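Local coordinates for protein galectin (PDB 3WUC) that probably binds beta-galactosides such as lactose, as a skin proto-type galectin of Xenopus laevis with a beta-sandwich fold, and may also bind laminin, at residues Val22-Ile28 and Ile129-Ser135; Leu39-Ser43 and Ile118-Leu124; Ile47-Asn51 and Ile63-Ser67; Glu89-Ile93 and Val102-Asp106. All blocks are in the same frame, centred on the assembly; numbering follows the deposited sequence.

How the interactions relate
From the N terminus, strand 20-28 waits about a hundred residues for its partner 129-135, so interaction 1 closes the widest loop and the other three lie inside it. Interaction 2 joins the corner after strand 36-39 to residues 118-124 and encloses interactions 3 and 4, two hairpin contacts that follow each other in series. Interactions 1 and 4 share one sheet, where Val-24 O and Leu-92 N lie 2.9 Å apart; interactions 2 and 3 belong to the opposing sheet, joined through Leu-39 N and Cys-48 O. Leu-124 against Val-22, and Cys-50 against Leu-92, pack the two sheets together.

Interaction 1 (Val22-Ile28 and Ile129-Ser135); sequences VEVRGRI and IELISIS
Ile-132 lies over the backbone of Gly-26, its CD1 3.6 Å from Gly-26 C, where the two antiparallel strands slip register by one residue. Ile-132 and Ser-133 both face Arg-25, a classic beta bulge, and Arg-25 O accepts from both amides on the same face of its carbonyl plane, the shorter bond being Ile-132 N to Arg-25 O at 2.7 Å. On the far side of Gly-26, Ile-129 extends CG1 anti to its own N (chi1 175°), which carries CD1 along to 3.9 Å from Gly-26 CA. The glycine is thus flanked by two isoleucines on opposite sides, with Glu-130 O only 3.0 Å from Gly-26 CA. On the face of Glu-23, Arg-25 and Ser-135, the aliphatic part of Arg-25 runs past Ser-133, with CD 3.6 Å from Ser-133 OG. One water ties this face together: it donates to Glu-23 OE2 at 2.8 Å and to Glu-23 O, and accepts from both serine hydroxyls. The charged ends reach out to another chain: Glu-23 forms a salt bridge with Arg-25 of the third subunit, and Arg-25 one with Glu-23 of that subunit. On the reverse face, Val-22 CG2 meets Ile-134 CG1 obliquely at 3.8 Å, where both also pack against Leu-124. Beyond the bulge, Arg-27 N bonds to Glu-130 O at 2.8 Å. Ser-133 to Ser-135 also pair with a strand of the second subunit, so this edge of the galectin sandwich continues its sheet across the interface, as in the dimers of proto-type galectins.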
# COMPACT_ATOMS: atom_id res chain seq x y z
N VAL B 22 1.36 1.73 -13.47
CA VAL B 22 0.16 1.89 -12.68
C VAL B 22 -0.28 0.56 -12.21
O VAL B 22 -0.44 -0.40 -12.98
CB VAL B 22 -0.95 2.75 -13.34
CG1 VAL B 22 -1.40 2.18 -14.69
CG2 VAL B 22 -2.10 2.98 -12.42
N GLU B 23 -0.60 0.49 -10.89
CA GLU B 23 -1.08 -0.68 -10.22
C GLU B 23 -2.56 -0.47 -9.81
O GLU B 23 -2.86 0.54 -9.21
CB GLU B 23 -0.27 -0.93 -8.94
CG GLU B 23 -0.81 -2.07 -8.09
CD GLU B 23 -0.07 -2.22 -6.75
OE1 GLU B 23 1.22 -2.28 -6.82
OE2 GLU B 23 -0.81 -2.13 -5.68
N VAL B 24 -3.45 -1.36 -10.19
CA VAL B 24 -4.89 -1.33 -9.93
C VAL B 24 -5.27 -2.59 -9.17
O VAL B 24 -5.07 -3.71 -9.66
CB VAL B 24 -5.70 -1.28 -11.28
CG1 VAL B 24 -7.19 -1.26 -11.05
CG2 VAL B 24 -5.23 -0.12 -12.13
N ARG B 25 -5.77 -2.39 -7.98
CA ARG B 25 -6.42 -3.38 -7.16
C ARG B 25 -7.89 -3.11 -7.01
O ARG B 25 -8.29 -1.97 -6.80
CB ARG B 25 -5.77 -3.37 -5.76
CG ARG B 25 -4.38 -3.86 -5.81
CD ARG B 25 -3.72 -3.88 -4.40
NE ARG B 25 -4.31 -4.92 -3.56
CZ ARG B 25 -3.86 -5.27 -2.35
NH1 ARG B 25 -2.78 -4.69 -1.86
NH2 ARG B 25 -4.47 -6.23 -1.68
N GLY B 26 -8.66 -4.16 -7.15
CA GLY B 26 -10.10 -4.04 -7.01
C GLY B 26 -10.78 -5.34 -6.83
O GLY B 26 -10.15 -6.38 -6.97
N ARG B 27 -12.09 -5.31 -6.56
CA ARG B 27 -12.86 -6.52 -6.32
C ARG B 27 -13.78 -6.75 -7.55
O ARG B 27 -14.62 -5.90 -7.87
CB ARG B 27 -13.70 -6.47 -5.04
CG ARG B 27 -14.49 -7.74 -4.82
CD ARG B 27 -15.20 -7.79 -3.45
NE ARG B 27 -14.22 -7.78 -2.34
CZ ARG B 27 -13.59 -8.83 -1.80
NH1 ARG B 27 -13.81 -10.10 -2.17
NH2 ARG B 27 -12.70 -8.61 -0.83
N ILE B 28 -13.62 -7.89 -8.19
CA ILE B 28 -14.36 -8.20 -9.40
C ILE B 28 -15.81 -8.41 -9.00
O ILE B 28 -16.07 -9.09 -7.97
CB ILE B 28 -13.83 -9.44 -10.10
CG1 ILE B 28 -12.39 -9.24 -10.50
CG2 ILE B 28 -14.72 -9.74 -11.34
CD1 ILE B 28 -11.69 -10.54 -10.75
N ILE B 129 -15.62 -3.92 -11.84
CA ILE B 129 -14.66 -4.15 -10.76
C ILE B 129 -14.62 -2.92 -9.90
O ILE B 129 -14.58 -1.76 -10.38
CB ILE B 129 -13.30 -4.53 -11.41
CG1 ILE B 129 -12.25 -4.63 -10.28
CG2 ILE B 129 -12.81 -3.50 -12.41
CD1 ILE B 129 -10.87 -5.14 -10.69
N GLU B 130 -14.68 -3.10 -8.59
CA GLU B 130 -14.80 -2.07 -7.62
C GLU B 130 -13.43 -1.66 -7.15
O GLU B 130 -12.67 -2.54 -6.73
CB GLU B 130 -15.66 -2.58 -6.47
CG GLU B 130 -15.71 -1.84 -5.20
CD GLU B 130 -16.70 -2.54 -4.21
OE1 GLU B 130 -17.02 -3.79 -4.36
OE2 GLU B 130 -17.15 -1.85 -3.29
N LEU B 131 -13.09 -0.39 -7.18
CA LEU B 131 -11.77 0.06 -6.77
C LEU B 131 -11.41 -0.30 -5.36
O LEU B 131 -12.19 -0.05 -4.45
CB LEU B 131 -11.67 1.59 -6.90
CG LEU B 131 -10.28 2.18 -6.64
CD1 LEU B 131 -9.20 1.72 -7.61
CD2 LEU B 131 -10.45 3.71 -6.59
N ILE B 132 -10.19 -0.86 -5.16
CA ILE B 132 -9.57 -0.94 -3.85
C ILE B 132 -8.46 0.08 -3.77
O ILE B 132 -8.39 0.84 -2.78
CB ILE B 132 -9.09 -2.36 -3.52
CG1 ILE B 132 -10.29 -3.28 -3.35
CG2 ILE B 132 -8.23 -2.36 -2.26
CD1 ILE B 132 -9.88 -4.73 -3.38
N SER B 133 -7.53 0.12 -4.74
CA SER B 133 -6.47 1.10 -4.72
C SER B 133 -5.89 1.24 -6.11
O SER B 133 -5.95 0.30 -6.93
CB SER B 133 -5.39 0.81 -3.71
OG SER B 133 -4.73 -0.43 -4.05
N ILE B 134 -5.37 2.40 -6.36
CA ILE B 134 -4.59 2.70 -7.52
C ILE B 134 -3.28 3.35 -7.10
O ILE B 134 -3.28 4.21 -6.26
CB ILE B 134 -5.34 3.58 -8.54
CG1 ILE B 134 -4.43 3.98 -9.64
CG2 ILE B 134 -5.83 4.85 -7.88
CD1 ILE B 134 -5.18 4.51 -10.83
N SER B 135 -2.17 2.83 -7.60
CA SER B 135 -0.84 3.37 -7.27
C SER B 135 0.01 3.57 -8.47
O SER B 135 -0.01 2.74 -9.38
CB SER B 135 -0.12 2.31 -6.32
OG SER B 135 -0.98 1.93 -5.24
O HOH W 1 -2.62 -0.04 -6.03
O HOH W 2 -17.14 -6.03 -6.43

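Interaction 2 (Leu39-Ser43 and Ile118-Leu124); sequences LGTDS and IEVINYL
Gly-40 and Tyr-123 form an antiparallel hydrogen-bonded pair: Gly-40 N donates to Tyr-123 O at 2.9 Å, and Gly-40 O receives Tyr-123 N at 2.9 Å and, weakly, Asn-122 N. Two residues opposite one glycine make a classic beta bulge, set where the chain turns a corner at Gly-40 and Thr-41 between strands 36-39 and 45-53 of the galectin beta-sandwich. The Tyr-123 N-H comes to the glycine oxygen from above its carbonyl plane, 41° out of it. The tyrosine carries most of the side-chain contact. With CG anti to the backbone N (chi1 176°), its ring turns one face to the backbone of Asp-42 and Ser-43: Asp-42 C sits 3.7 Å above the ring plane over its centre, with Ser-43 N over the same face, while Gly-40 N is at the ring edge. Asp-42 points its carboxylate elsewhere, to Arg-44 N and the Asn-45 amide. On the side of Leu-39 and Leu-124 the contact is apolar. Leu-39 CB meets Ile-121 CG2 at 4.0 Å, the two side chains crossing at a slant, and the same CG2 touches Gly-40 O at 3.6 Å, so that one methyl touches both Leu-39 and the first residue of the corner. Both leucines continue into the core against Val-22 of the opposing sheet. Further out, Thr-41 and Ile-118 run past each other in opposite directions, and a water links Thr-41 O to Asn-122 ND2. At the far end of the ring, Ser-43 CB rests 3.4 Å from Tyr-123 OH.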
# COMPACT_ATOMS: atom_id res chain seq x y z
N LEU B 39 -7.08 1.87 -20.29
CA LEU B 39 -6.07 2.93 -20.29
C LEU B 39 -6.02 3.68 -21.58
O LEU B 39 -6.02 3.05 -22.67
CB LEU B 39 -4.66 2.37 -19.93
CG LEU B 39 -4.49 1.72 -18.55
CD1 LEU B 39 -5.03 0.29 -18.44
CD2 LEU B 39 -3.00 1.75 -18.34
N GLY B 40 -5.98 5.02 -21.55
CA GLY B 40 -5.86 5.76 -22.80
C GLY B 40 -5.92 7.22 -22.56
O GLY B 40 -5.42 7.73 -21.55
N THR B 41 -6.42 7.92 -23.57
CA THR B 41 -6.59 9.38 -23.45
C THR B 41 -7.96 9.79 -23.08
O THR B 41 -8.07 10.89 -22.46
CB THR B 41 -6.06 10.06 -24.75
OG1 THR B 41 -6.88 9.66 -25.82
CG2 THR B 41 -4.84 9.62 -25.12
N ASP B 42 -9.01 9.02 -23.36
CA ASP B 42 -10.40 9.21 -23.00
C ASP B 42 -11.10 7.94 -23.39
O ASP B 42 -10.45 6.92 -23.93
CB ASP B 42 -10.99 10.48 -23.76
CG ASP B 42 -10.86 10.38 -25.32
OD1 ASP B 42 -11.31 9.41 -25.88
OD2 ASP B 42 -10.27 11.24 -25.95
N SER B 43 -12.40 7.86 -23.21
CA SER B 43 -13.12 6.62 -23.38
C SER B 43 -13.20 6.17 -24.88
O SER B 43 -13.44 5.00 -25.18
CB SER B 43 -14.50 6.64 -22.76
OG SER B 43 -15.31 7.54 -23.49
N ILE B 118 1.47 7.53 -28.46
CA ILE B 118 0.95 8.13 -27.20
C ILE B 118 2.09 8.34 -26.24
O ILE B 118 2.91 7.52 -26.09
CB ILE B 118 -0.16 7.26 -26.58
CG1 ILE B 118 -0.73 7.92 -25.31
CG2 ILE B 118 0.37 5.86 -26.36
CD1 ILE B 118 -2.07 7.31 -24.91
N GLU B 119 2.17 9.50 -25.60
CA GLU B 119 3.25 9.78 -24.66
C GLU B 119 2.74 9.87 -23.22
O GLU B 119 3.52 9.76 -22.35
CB GLU B 119 4.03 11.04 -25.02
CG GLU B 119 5.02 10.76 -26.20
CD GLU B 119 6.02 9.56 -25.91
OE1 GLU B 119 6.78 9.56 -24.88
OE2 GLU B 119 6.08 8.60 -26.72
N VAL B 120 1.46 10.07 -23.04
CA VAL B 120 0.86 10.21 -21.68
C VAL B 120 -0.46 9.51 -21.66
O VAL B 120 -1.33 9.75 -22.50
CB VAL B 120 0.70 11.68 -21.26
CG1 VAL B 120 0.13 11.80 -19.86
CG2 VAL B 120 2.01 12.42 -21.34
N ILE B 121 -0.64 8.62 -20.69
CA ILE B 121 -1.95 8.06 -20.36
C ILE B 121 -2.61 8.84 -19.30
O ILE B 121 -2.11 9.01 -18.18
CB ILE B 121 -1.83 6.54 -19.89
CG1 ILE B 121 -1.29 5.76 -21.13
CG2 ILE B 121 -3.14 6.00 -19.31
CD1 ILE B 121 -0.92 4.39 -20.75
N ASN B 122 -3.68 9.47 -19.66
CA ASN B 122 -4.40 10.26 -18.72
C ASN B 122 -5.72 9.71 -18.21
O ASN B 122 -6.34 10.20 -17.24
CB ASN B 122 -4.68 11.64 -19.33
CG ASN B 122 -3.55 12.60 -19.21
OD1 ASN B 122 -2.92 12.76 -18.12
ND2 ASN B 122 -3.21 13.23 -20.31
N TYR B 123 -6.29 8.71 -18.92
CA TYR B 123 -7.51 8.12 -18.62
C TYR B 123 -7.36 6.66 -18.25
O TYR B 123 -6.65 5.92 -18.92
CB TYR B 123 -8.45 8.18 -19.87
CG TYR B 123 -9.79 7.50 -19.79
CD1 TYR B 123 -10.94 8.10 -19.25
CD2 TYR B 123 -9.99 6.23 -20.30
CE1 TYR B 123 -12.16 7.50 -19.22
CE2 TYR B 123 -11.20 5.59 -20.25
CZ TYR B 123 -12.32 6.20 -19.74
OH TYR B 123 -13.52 5.54 -19.69
N LEU B 124 -7.99 6.34 -17.10
CA LEU B 124 -8.06 4.96 -16.60
C LEU B 124 -9.44 4.64 -16.09
O LEU B 124 -10.03 5.41 -15.29
CB LEU B 124 -6.99 4.76 -15.51
CG LEU B 124 -6.75 3.31 -15.01
CD1 LEU B 124 -5.32 3.22 -14.51
CD2 LEU B 124 -7.80 2.97 -13.95
O HOH W 3 -5.68 13.16 -22.46

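Interaction 3 (Ile47-Asn51 and Ile63-Ser67); sequences ICHCN and IVLNS. With GAL (beta-D-galactopyranose), chain D.
The axial hydroxyl O4 of the bound galactose is approached by both His-49 and Asn-51: His-49 NE2 is hydrogen-bonded to O4 at 2.8 Å, either atom being a possible donor, and Asn-51 OD1 lies 3.1 Å from it. That OD1 accepts from Arg-53 and Arg-34, while Asn-51 ND2 bonds to Phe-35 O. O4 sits at the edge of the imidazole, near its plane. The other ring nitrogen, ND1, bonds to Asp-38, which should fix the ring's rotation. Asn-66, across the strand pair, takes the neighbouring O6: ND2 donates to galactose O6 at 2.8 Å and nearly straight, at 168°. Asn-66 OD1 accepts from Ser-67 N and its ND2 also bonds to Asp-74 O; together these should limit the amide's rotation. His-49, Asn-51 and Asn-66 are side chains of one face of the hairpin formed by strands 45-53 and 62-69, the carbohydrate-binding surface of the galectin sandwich, where Arg-34, Arg-53, Tyr-56 and Glu-76 also bond to the galactose. The backbones pair antiparallel, with His-49 N to Asn-66 O at 2.8 Å and Asn-51 N to Val-64 O at 2.7 Å. On the reverse face, Cys-50 and Leu-65 are paired: with SG anti to the backbone N (chi1 177°), the sulfur comes alongside the leucine, 3.6 Å from Leu-65 CD2 in one of its two conformers. Leu-65 goes on to pack against Ile-110 and Phe-112.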
# COMPACT_ATOMS: atom_id res chain seq x y z
N ILE B 47 -5.40 2.99 -25.46
CA ILE B 47 -4.17 2.30 -25.85
C ILE B 47 -4.19 0.87 -25.31
O ILE B 47 -3.53 0.04 -25.95
CB ILE B 47 -2.87 3.05 -25.40
CG1 ILE B 47 -1.66 2.66 -26.17
CG2 ILE B 47 -2.67 3.01 -23.88
CD1 ILE B 47 -1.69 3.15 -27.61
N CYS B 48 -4.92 0.62 -24.22
CA CYS B 48 -5.05 -0.74 -23.74
C CYS B 48 -6.37 -0.93 -23.03
O CYS B 48 -6.61 -0.34 -21.99
CB CYS B 48 -3.86 -1.06 -22.83
SG CYS B 48 -3.88 -2.83 -22.30
N HIS B 49 -7.24 -1.74 -23.62
CA HIS B 49 -8.45 -2.26 -23.00
C HIS B 49 -8.16 -3.68 -22.59
O HIS B 49 -7.86 -4.47 -23.46
CB HIS B 49 -9.57 -2.23 -24.04
CG HIS B 49 -10.82 -3.02 -23.73
ND1 HIS B 49 -11.76 -2.67 -22.79
CD2 HIS B 49 -11.35 -4.11 -24.35
CE1 HIS B 49 -12.78 -3.49 -22.82
NE2 HIS B 49 -12.57 -4.37 -23.78
N CYS B 50 -8.12 -3.97 -21.28
CA CYS B 50 -7.75 -5.31 -20.74
C CYS B 50 -9.03 -5.86 -20.17
O CYS B 50 -9.54 -5.40 -19.18
CB CYS B 50 -6.70 -5.11 -19.66
SG CYS B 50 -6.24 -6.66 -18.88
N ASN B 51 -9.55 -6.90 -20.85
CA ASN B 51 -10.85 -7.37 -20.64
C ASN B 51 -10.93 -8.90 -20.34
O ASN B 51 -11.26 -9.71 -21.21
CB ASN B 51 -11.73 -7.00 -21.84
CG ASN B 51 -13.24 -7.29 -21.66
OD1 ASN B 51 -13.89 -7.61 -22.72
ND2 ASN B 51 -13.81 -7.23 -20.45
N ILE B 63 -8.64 -13.74 -21.62
CA ILE B 63 -8.36 -12.31 -21.63
C ILE B 63 -8.39 -11.81 -23.05
O ILE B 63 -7.63 -12.25 -23.93
CB ILE B 63 -7.03 -11.96 -20.95
CG1 ILE B 63 -6.97 -12.56 -19.56
CG2 ILE B 63 -6.88 -10.47 -20.85
CD1 ILE B 63 -5.66 -12.37 -18.85
N VAL B 64 -9.23 -10.76 -23.30
CA VAL B 64 -9.23 -10.00 -24.52
C VAL B 64 -8.54 -8.67 -24.28
O VAL B 64 -8.96 -7.96 -23.31
CB VAL B 64 -10.67 -9.81 -25.04
CG1 VAL B 64 -10.72 -8.78 -26.14
CG2 VAL B 64 -11.22 -11.13 -25.58
N LEU B 65 -7.53 -8.37 -25.07
CA LEU B 65 -6.92 -7.04 -25.10
C LEU B 65 -7.24 -6.36 -26.44
O LEU B 65 -7.24 -6.99 -27.51
CB LEU B 65 -5.42 -7.06 -24.88
CG LEU B 65 -4.83 -7.73 -23.65
CD1 LEU B 65 -3.36 -7.59 -23.82
CD2 LEU B 65 -5.31 -7.20 -22.28
N ASN B 66 -7.49 -5.05 -26.39
CA ASN B 66 -7.66 -4.35 -27.67
C ASN B 66 -7.29 -2.90 -27.44
O ASN B 66 -6.99 -2.51 -26.32
CB ASN B 66 -9.12 -4.47 -28.17
CG ASN B 66 -9.23 -4.40 -29.68
OD1 ASN B 66 -8.31 -3.97 -30.38
ND2 ASN B 66 -10.44 -4.77 -30.15
N SER B 67 -7.27 -2.16 -28.53
CA SER B 67 -7.17 -0.71 -28.51
C SER B 67 -8.41 -0.13 -29.16
O SER B 67 -9.14 -0.79 -29.85
CB SER B 67 -5.94 -0.31 -29.27
OG SER B 67 -5.88 -0.89 -30.58
C1 GAL D . -16.62 -6.06 -27.94
C2 GAL D . -17.23 -5.68 -26.62
C3 GAL D . -16.56 -4.45 -26.05
C4 GAL D . -15.05 -4.68 -26.02
C5 GAL D . -14.59 -5.09 -27.44
C6 GAL D . -13.10 -5.36 -27.44
O2 GAL D . -18.61 -5.33 -26.90
O3 GAL D . -17.13 -4.08 -24.83
O4 GAL D . -14.70 -5.64 -25.00
O5 GAL D . -15.25 -6.30 -27.79
O6 GAL D . -12.63 -5.82 -28.69

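Interaction 4 (Glu89-Ile93 and Val102-Asp106); sequences ETMLI and VHLPD
Ile-93 and His-103 make the tight end of the contact, their CB atoms 3.9 Å apart on one face of the sheet. His-103 N donates to Ile-93 O at 2.8 Å, almost along the C=O direction, whereas the return bond from Ile-93 N to His-103 O is weak. With CG anti to the carbonyl carbon (chi1 -65°), the imidazole of His-103 brings its edge to the same Ile-93 O, which lies in the ring plane; its NE2 bonds to Asp-95, so the ring is tethered beyond the strand pair. The core side is also close: Leu-92 and Leu-104 lie side by side and point the same way, CD2 to CD2 4.0 Å, next to Val-102. Towards Met-91 the strands part. Leu-104 and Pro-105 no longer pair, and a water bridges two carbonyl oxygens, donating to Met-91 O at 2.8 Å and to His-103 O at 2.9 Å. Pro-105, which has no N-H to offer, fits its ring against the other strand instead, with CD 3.4 Å from Met-91 O and CG 3.8 Å from Thr-90 OG1. The third subunit reaches both ends, its Arg-25 packing on Met-91 and its Glu-89 on Ile-93. The contact is a beta hairpin, 89-96 with 99-103, whose second strand leaves the ladder after His-103, just before Pro-105, in the five-stranded sheet of the galectin sandwich.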
# COMPACT_ATOMS: atom_id res chain seq x y z
N GLU B 89 -10.92 -10.27 -5.00
CA GLU B 89 -9.93 -9.25 -5.30
C GLU B 89 -8.97 -9.70 -6.38
O GLU B 89 -8.72 -10.90 -6.63
CB GLU B 89 -9.16 -8.79 -4.07
CG GLU B 89 -9.97 -8.46 -2.82
CD GLU B 89 -9.11 -7.79 -1.74
OE1 GLU B 89 -7.87 -7.53 -1.95
OE2 GLU B 89 -9.76 -7.43 -0.74
N THR B 90 -8.43 -8.72 -7.13
CA THR B 90 -7.46 -8.97 -8.12
C THR B 90 -6.55 -7.75 -8.22
O THR B 90 -6.83 -6.71 -7.64
CB THR B 90 -8.03 -9.34 -9.49
OG1 THR B 90 -7.01 -9.81 -10.34
CG2 THR B 90 -8.62 -8.10 -10.18
N MET B 91 -5.44 -7.91 -8.84
CA MET B 91 -4.44 -6.84 -9.05
C MET B 91 -3.88 -6.96 -10.46
O MET B 91 -3.47 -8.03 -10.88
CB MET B 91 -3.29 -6.88 -8.04
CG MET B 91 -2.32 -5.80 -8.24
SD MET B 91 -1.14 -5.72 -6.87
CE MET B 91 -0.30 -7.25 -7.09
N LEU B 92 -3.88 -5.84 -11.22
CA LEU B 92 -3.26 -5.76 -12.52
C LEU B 92 -2.28 -4.60 -12.53
O LEU B 92 -2.61 -3.53 -11.99
CB LEU B 92 -4.35 -5.55 -13.63
CG LEU B 92 -5.32 -6.75 -13.86
CD1 LEU B 92 -6.50 -6.31 -14.74
CD2 LEU B 92 -4.55 -7.80 -14.61
N ILE B 93 -1.10 -4.80 -13.06
CA ILE B 93 -0.07 -3.75 -13.11
C ILE B 93 0.24 -3.52 -14.59
O ILE B 93 0.43 -4.45 -15.36
CB ILE B 93 1.18 -4.12 -12.31
CG1 ILE B 93 0.76 -4.31 -10.88
CG2 ILE B 93 2.18 -3.04 -12.46
CD1 ILE B 93 1.92 -4.86 -10.06
N VAL B 102 1.39 -5.85 -19.56
CA VAL B 102 0.30 -6.15 -18.61
C VAL B 102 0.81 -7.29 -17.69
O VAL B 102 1.04 -8.42 -18.18
CB VAL B 102 -1.03 -6.58 -19.24
CG1 VAL B 102 -2.11 -6.73 -18.22
CG2 VAL B 102 -1.37 -5.58 -20.41
N HIS B 103 1.08 -6.97 -16.42
CA HIS B 103 1.47 -7.95 -15.40
C HIS B 103 0.25 -8.55 -14.78
O HIS B 103 -0.51 -7.90 -14.04
CB HIS B 103 2.31 -7.33 -14.30
CG HIS B 103 3.63 -6.83 -14.75
ND1 HIS B 103 4.76 -7.62 -14.74
CD2 HIS B 103 3.99 -5.66 -15.35
CE1 HIS B 103 5.79 -6.92 -15.20
NE2 HIS B 103 5.35 -5.73 -15.56
N LEU B 104 0.00 -9.81 -15.06
CA LEU B 104 -1.06 -10.53 -14.50
C LEU B 104 -0.71 -11.00 -13.03
O LEU B 104 0.51 -11.20 -12.78
CB LEU B 104 -1.38 -11.76 -15.36
CG LEU B 104 -1.71 -11.52 -16.87
CD1 LEU B 104 -1.98 -12.77 -17.57
CD2 LEU B 104 -2.90 -10.56 -16.94
N PRO B 105 -1.74 -11.28 -12.22
CA PRO B 105 -1.44 -11.57 -10.77
C PRO B 105 -0.85 -12.95 -10.58
O PRO B 105 -0.33 -13.19 -9.47
CB PRO B 105 -2.77 -11.37 -10.02
CG PRO B 105 -3.78 -11.56 -11.13
CD PRO B 105 -3.18 -11.07 -12.42
N ASP B 106 -0.85 -13.80 -11.60
CA ASP B 106 -0.14 -15.11 -11.51
C ASP B 106 1.34 -15.00 -11.88
O ASP B 106 1.97 -16.04 -12.09
CB ASP B 106 -0.86 -16.16 -12.38
CG ASP B 106 -0.90 -15.77 -13.88
OD1 ASP B 106 -0.27 -14.76 -14.30
OD2 ASP B 106 -1.48 -16.62 -14.66
O HOH W 4 -0.67 -8.13 -11.18